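Local atomic coordinates of kelch domain-containing protein (Colletotrichum graminicola M1.001, PDB entry 5C86), a protein that probably oxidises alcohols as a copper-dependent AA5-family enzyme related to galactose oxidase and glyoxal oxidase, here captured without its metal. Residues P194-N199 with T217-M222; N253-T258 with V266-L271. All blocks are in the same frame, centred on the assembly; numbering follows the deposited sequence.

Contact 1. Residues P194-N199 with T217-M222; sequences PSKKMN and TDEDSM
Pro194 and Ser221 meet where the turn between strands 188-191 and 197-202 of one beta-propeller blade touches the loop leading into the next. Ser221 N bonds to Pro194 O at 2.9 Å, bent to 140° and approaching from above the carbonyl plane; the same oxygen also receives Arg215 NH2. Pro194, entered through a cis peptide, lays its CB against the backbone of Ser221, and its CG lies 3.9 Å from Met222 CE, the two side chains running side by side.

Lys196 N gives a nearly straight bond of 2.9 Å (166°) to the anti side of Asp220 OD1. A water donates to Asp220 OD1 at 2.7 Å and to Ser195 OG at 2.9 Å. Ser195 OG also accepts Lys197 N, forming an ST turn where the chain enters strand 197-202. Since Gln170 N bonds to OD2, both oxygens of the buried Asp220 carboxylate are held. These inter-blade contacts reach toward the copper site: the Met222 side chain is about 7 Å from that of Tyr120, a copper ligand in a metal-bound structure of this protein.

Lys196 CB touches Asp218 O. With its first torsion lodging CG between the backbone N and the carbonyl carbon (chi1 65°), Lys196 CG lies 3.5 Å from Asp220 OD1. Beyond CG the chain runs extended beside Glu219, and Lys196 NZ makes a weak salt bridge of 3.2 Å to Glu219 OE1.

Contact 2. Residues N253-T258 with V266-L271; sequences NAHILT and VQVQKL
Val266 opens the second segment by setting its CG1 3.8 Å from Leu257 CB; Met198 and Trp200 of the preceding blade also touch the valine. Gln267 pairs with Thr258 through two backbone bonds, Thr258 N to Gln267 O being the shorter at 2.8 Å; the same oxygen draws a CA-H contact from Leu257. The amide end of Gln267 leads away from strand 254-258.

Val268 turns to the face carrying His255 and Leu257. Its CG1, anti to the backbone N (chi1 -177°), comes 3.5 Å from His255 CD2, meeting the ring obliquely, while Val268 CG1 and CG2 are each 4.1 Å from Leu257 CD2. The alternation is that of an antiparallel beta hairpin, here the third and outermost strands of a kelch blade: Val268 sits in a non-hydrogen-bonded pair, and Gln269 in a hydrogen-bonded one. Gln269 N bonds to Ile256 O and Ile256 N to Gln269 O, each at 2.9 Å.

Lys270 passes its CB and CG beside the His255 ring. The chain stays extended until chi4 (61°) turns NZ, which donates to two waters; one also accepts Ala254 N, and the other gives a weak bond to Asn253 OD1, while Asn253 ND2 bonds to Asp218 OD1. Leu271 N closes the register on Ala254 O at 171°, and the leucine side chain crosses that of Ile256 at about a right angle, its CD1 3.8 Å from Ala254 CB.

How the contacts relate
From the N terminus, contact 1 comes first: 194-199 opens a loop that takes in the outermost strand 208-214 of one blade and closes at 217-222, just before strand 225-230 begins the next. Contact 2 follows in series, neither nested nor crossed, and closes the hairpin between the last two strands of that second blade. Though their centres lie 12 Å apart, the contacts touch. Asp218 OD1 probably accepts a hydrogen bond from Asn253 ND2, with Arg215 held at the other carboxylate oxygen, and Asp218 CB packs on His255 CE1. Met198 of strand 197-202 packs on Leu257 of strand 254-258 and on Val266, just before strand 267-270, joining successive blades.

Contact 1. Residues P194-N199 with T217-M222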
loop_
_atom_site.group_PDB
_atom_site.type_symbol
_atom_site.label_atom_id
_atom_site.label_comp_id
_atom_site.label_asym_id
_atom_site.label_seq_id
_atom_site.Cartn_x
_atom_site.Cartn_y
_atom_site.Cartn_z
ATOM N N PRO A 194 12.696 -4.317 6.009
ATOM C CA PRO A 194 12.858 -3.911 7.400
ATOM C C PRO A 194 14.237 -4.048 7.982
ATOM O O PRO A 194 14.572 -3.419 8.954
ATOM C CB PRO A 194 11.892 -4.877 8.174
ATOM C CG PRO A 194 11.856 -6.087 7.276
ATOM C CD PRO A 194 11.826 -5.491 5.889
ATOM N N SER A 195 15.043 -4.922 7.384
ATOM C CA SER A 195 16.465 -4.976 7.847
ATOM C C SER A 195 17.027 -3.553 7.808
ATOM O O SER A 195 16.733 -2.775 6.920
ATOM C CB SER A 195 17.268 -5.801 6.864
ATOM O OG SER A 195 18.647 -5.816 7.242
ATOM N N LYS A 196 17.946 -3.265 8.708
ATOM C CA LYS A 196 18.632 -2.019 8.738
ATOM C C LYS A 196 19.572 -1.880 7.546
ATOM O O LYS A 196 19.940 -0.742 7.216
ATOM C CB LYS A 196 19.425 -1.820 10.069
ATOM C CG LYS A 196 20.536 -2.796 10.268
ATOM C CD LYS A 196 20.913 -2.729 11.748
ATOM C CE LYS A 196 21.989 -3.664 12.152
ATOM N NZ LYS A 196 21.972 -3.655 13.666
ATOM N N LYS A 197 19.949 -2.970 6.899
ATOM C CA LYS A 197 20.718 -2.973 5.663
ATOM C C LYS A 197 19.788 -2.860 4.466
ATOM O O LYS A 197 19.006 -3.788 4.196
ATOM C CB LYS A 197 21.502 -4.267 5.527
ATOM C CG LYS A 197 22.628 -4.322 6.541
ATOM C CD LYS A 197 23.367 -5.640 6.493
ATOM C CE LYS A 197 22.717 -6.739 7.286
ATOM N NZ LYS A 197 22.730 -8.043 6.541
ATOM N N MET A 198 19.840 -1.702 3.784
ATOM C CA MET A 198 19.067 -1.486 2.564
ATOM C C MET A 198 19.856 -1.916 1.334
ATOM O O MET A 198 21.083 -1.787 1.331
ATOM C CB MET A 198 18.712 -0.009 2.433
ATOM C CG MET A 198 18.118 0.588 3.704
ATOM S SD MET A 198 17.466 2.255 3.533
ATOM C CE MET A 198 18.954 3.211 3.258
ATOM N N ASN A 199 19.180 -2.330 0.293
ATOM C CA ASN A 199 19.819 -2.908 -0.909
ATOM C C ASN A 199 19.073 -2.493 -2.132
ATOM O O ASN A 199 17.827 -2.533 -2.170
ATOM C CB ASN A 199 19.820 -4.380 -0.831
ATOM C CG ASN A 199 20.751 -4.905 0.271
ATOM O OD1 ASN A 199 21.985 -4.987 0.062
ATOM N ND2 ASN A 199 20.228 -5.157 1.430
ATOM N N THR A 217 20.905 5.067 11.916
ATOM C CA THR A 217 21.223 4.240 13.058
ATOM C C THR A 217 20.033 3.388 13.477
ATOM O O THR A 217 19.982 2.896 14.571
ATOM C CB THR A 217 21.580 5.108 14.287
ATOM O OG1 THR A 217 20.483 6.025 14.547
ATOM C CG2 THR A 217 22.882 5.818 13.961
ATOM N N ASP A 218 19.048 3.209 12.593
ATOM C CA ASP A 218 17.895 2.336 12.952
ATOM C C ASP A 218 18.318 0.900 13.130
ATOM O O ASP A 218 19.371 0.408 12.593
ATOM C CB ASP A 218 16.829 2.429 11.834
ATOM C CG ASP A 218 15.417 2.063 12.285
ATOM O OD1 ASP A 218 15.152 2.050 13.514
ATOM O OD2 ASP A 218 14.555 1.814 11.355
ATOM N N GLU A 219 17.520 0.215 13.918
ATOM C CA GLU A 219 17.627 -1.235 14.073
ATOM C C GLU A 219 16.735 -1.948 13.028
ATOM O O GLU A 219 15.903 -1.344 12.372
ATOM C CB GLU A 219 17.241 -1.689 15.498
ATOM C CG GLU A 219 18.080 -1.173 16.686
ATOM C CD GLU A 219 19.576 -1.343 16.506
ATOM O OE1 GLU A 219 20.058 -2.325 15.868
ATOM O OE2 GLU A 219 20.298 -0.460 17.004
ATOM N N ASP A 220 16.883 -3.240 12.917
ATOM C CA ASP A 220 15.971 -4.039 12.127
ATOM C C ASP A 220 14.513 -3.778 12.629
ATOM O O ASP A 220 14.252 -3.599 13.838
ATOM C CB ASP A 220 16.245 -5.494 12.352
ATOM C CG ASP A 220 17.541 -5.963 11.701
ATOM O OD1 ASP A 220 18.138 -5.287 10.836
ATOM O OD2 ASP A 220 17.924 -7.128 11.995
ATOM N N SER A 221 13.563 -3.693 11.653
ATOM C CA SER A 221 12.255 -3.098 11.942
ATOM C C SER A 221 11.170 -3.879 11.206
ATOM O O SER A 221 10.366 -3.328 10.458
ATOM C CB SER A 221 12.256 -1.652 11.419
ATOM O OG SER A 221 13.092 -0.807 12.185
ATOM N N MET A 222 11.016 -5.148 11.573
ATOM C CA MET A 222 10.031 -5.995 10.953
ATOM C C MET A 222 8.644 -5.455 11.256
ATOM O O MET A 222 8.374 -5.109 12.400
ATOM C CB MET A 222 10.143 -7.403 11.488
ATOM C CG MET A 222 9.124 -8.395 10.893
ATOM S SD MET A 222 9.142 -8.580 9.100
ATOM C CE MET A 222 10.685 -9.411 8.829
HETATM O O HOH W 1 20.027 -6.720 9.568
#

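Contact 2. Residues N253-T258 with V266-L271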
loop_
_atom_site.group_PDB
_atom_site.type_symbol
_atom_site.label_atom_id
_atom_site.label_comp_id
_atom_site.label_asym_id
_atom_site.label_seq_id
_atom_site.Cartn_x
_atom_site.Cartn_y
_atom_site.Cartn_z
ATOM N N ASN A 253 10.618 4.925 15.989
ATOM C CA ASN A 253 11.620 5.576 15.156
ATOM C C ASN A 253 11.015 5.975 13.821
ATOM O O ASN A 253 10.230 5.263 13.205
ATOM C CB ASN A 253 12.823 4.684 14.899
ATOM C CG ASN A 253 13.642 4.389 16.142
ATOM O OD1 ASN A 253 13.513 5.021 17.182
ATOM N ND2 ASN A 253 14.505 3.470 16.007
ATOM N N ALA A 254 11.409 7.143 13.325
ATOM C CA ALA A 254 10.810 7.815 12.137
ATOM C C ALA A 254 12.015 8.320 11.286
ATOM O O ALA A 254 12.891 9.016 11.807
ATOM C CB ALA A 254 9.914 8.880 12.524
ATOM N N HIS A 255 12.002 8.024 10.007
ATOM C CA HIS A 255 13.076 8.420 9.065
ATOM C C HIS A 255 12.472 8.857 7.750
ATOM O O HIS A 255 11.361 8.425 7.366
ATOM C CB HIS A 255 14.077 7.330 8.758
ATOM C CG HIS A 255 14.860 6.891 9.933
ATOM N ND1 HIS A 255 14.383 5.998 10.886
ATOM C CD2 HIS A 255 16.095 7.275 10.359
ATOM C CE1 HIS A 255 15.315 5.831 11.827
ATOM N NE2 HIS A 255 16.361 6.595 11.529
ATOM N N ILE A 256 13.146 9.796 7.070
ATOM C CA ILE A 256 12.891 10.079 5.671
ATOM C C ILE A 256 14.100 9.677 4.857
ATOM O O ILE A 256 15.201 10.125 5.161
ATOM C CB ILE A 256 12.549 11.579 5.435
ATOM C CG1 ILE A 256 11.185 11.972 6.000
ATOM C CG2 ILE A 256 12.702 11.925 3.932
ATOM C CD1 ILE A 256 10.969 13.487 6.085
ATOM N N LEU A 257 13.881 8.860 3.843
ATOM C CA LEU A 257 14.871 8.371 2.891
ATOM C C LEU A 257 14.749 9.186 1.647
ATOM O O LEU A 257 13.593 9.518 1.201
ATOM C CB LEU A 257 14.642 6.905 2.524
ATOM C CG LEU A 257 14.347 5.909 3.622
ATOM C CD1 LEU A 257 14.354 4.483 3.106
ATOM C CD2 LEU A 257 15.037 6.018 4.908
ATOM N N THR A 258 15.903 9.574 1.016
ATOM C CA THR A 258 15.848 10.308 -0.232
ATOM C C THR A 258 16.654 9.543 -1.241
ATOM O O THR A 258 17.838 9.308 -1.011
ATOM C CB THR A 258 16.415 11.760 -0.060
ATOM O OG1 THR A 258 15.718 12.487 0.959
ATOM C CG2 THR A 258 16.287 12.529 -1.354
ATOM N N VAL A 266 21.508 5.742 -0.382
ATOM C CA VAL A 266 20.291 6.445 -0.062
ATOM C C VAL A 266 20.536 7.302 1.145
ATOM O O VAL A 266 21.045 6.833 2.152
ATOM C CB VAL A 266 19.185 5.399 0.177
ATOM C CG1 VAL A 266 17.917 6.091 0.680
ATOM C CG2 VAL A 266 18.970 4.582 -1.060
ATOM N N GLN A 267 20.110 8.546 1.068
ATOM C CA GLN A 267 20.285 9.492 2.150
ATOM C C GLN A 267 19.189 9.276 3.196
ATOM O O GLN A 267 18.021 9.015 2.823
ATOM C CB GLN A 267 20.338 10.926 1.620
ATOM C CG GLN A 267 21.512 11.126 0.616
ATOM C CD GLN A 267 22.904 10.881 1.199
ATOM O OE1 GLN A 267 23.110 10.958 2.421
ATOM N NE2 GLN A 267 23.879 10.598 0.334
ATOM N N VAL A 268 19.566 9.289 4.450
ATOM C CA VAL A 268 18.633 9.024 5.556
ATOM C C VAL A 268 18.640 10.136 6.571
ATOM O O VAL A 268 19.707 10.484 7.116
ATOM C CB VAL A 268 18.973 7.677 6.246
ATOM C CG1 VAL A 268 17.996 7.313 7.365
ATOM C CG2 VAL A 268 19.072 6.560 5.222
ATOM N N GLN A 269 17.480 10.664 6.850
ATOM C CA GLN A 269 17.282 11.679 7.869
ATOM C C GLN A 269 16.412 11.168 9.023
ATOM O O GLN A 269 15.295 10.751 8.824
ATOM C CB GLN A 269 16.563 12.919 7.251
ATOM C CG GLN A 269 16.377 14.065 8.220
ATOM C CD GLN A 269 17.739 14.532 8.686
ATOM O OE1 GLN A 269 18.599 14.869 7.842
ATOM N NE2 GLN A 269 17.990 14.462 10.002
ATOM N N LYS A 270 16.954 11.133 10.199
ATOM C CA LYS A 270 16.169 10.857 11.405
ATOM C C LYS A 270 15.311 11.971 11.844
ATOM O O LYS A 270 15.705 13.152 11.906
ATOM C CB LYS A 270 17.113 10.421 12.507
ATOM C CG LYS A 270 16.440 9.915 13.787
ATOM C CD LYS A 270 17.472 9.296 14.724
ATOM C CE LYS A 270 16.810 8.753 15.996
ATOM N NZ LYS A 270 15.749 7.648 15.958
ATOM N N LEU A 271 14.043 11.702 12.199
ATOM C CA LEU A 271 13.139 12.650 12.667
ATOM C C LEU A 271 12.955 12.398 14.185
ATOM O O LEU A 271 13.414 11.352 14.714
ATOM C CB LEU A 271 11.755 12.433 12.040
ATOM C CG LEU A 271 11.802 12.358 10.478
ATOM C CD1 LEU A 271 10.698 11.520 9.883
ATOM C CD2 LEU A 271 11.746 13.810 10.057
HETATM O O HOH W 2 15.353 7.453 18.588
HETATM O O HOH W 3 13.270 8.679 15.031
#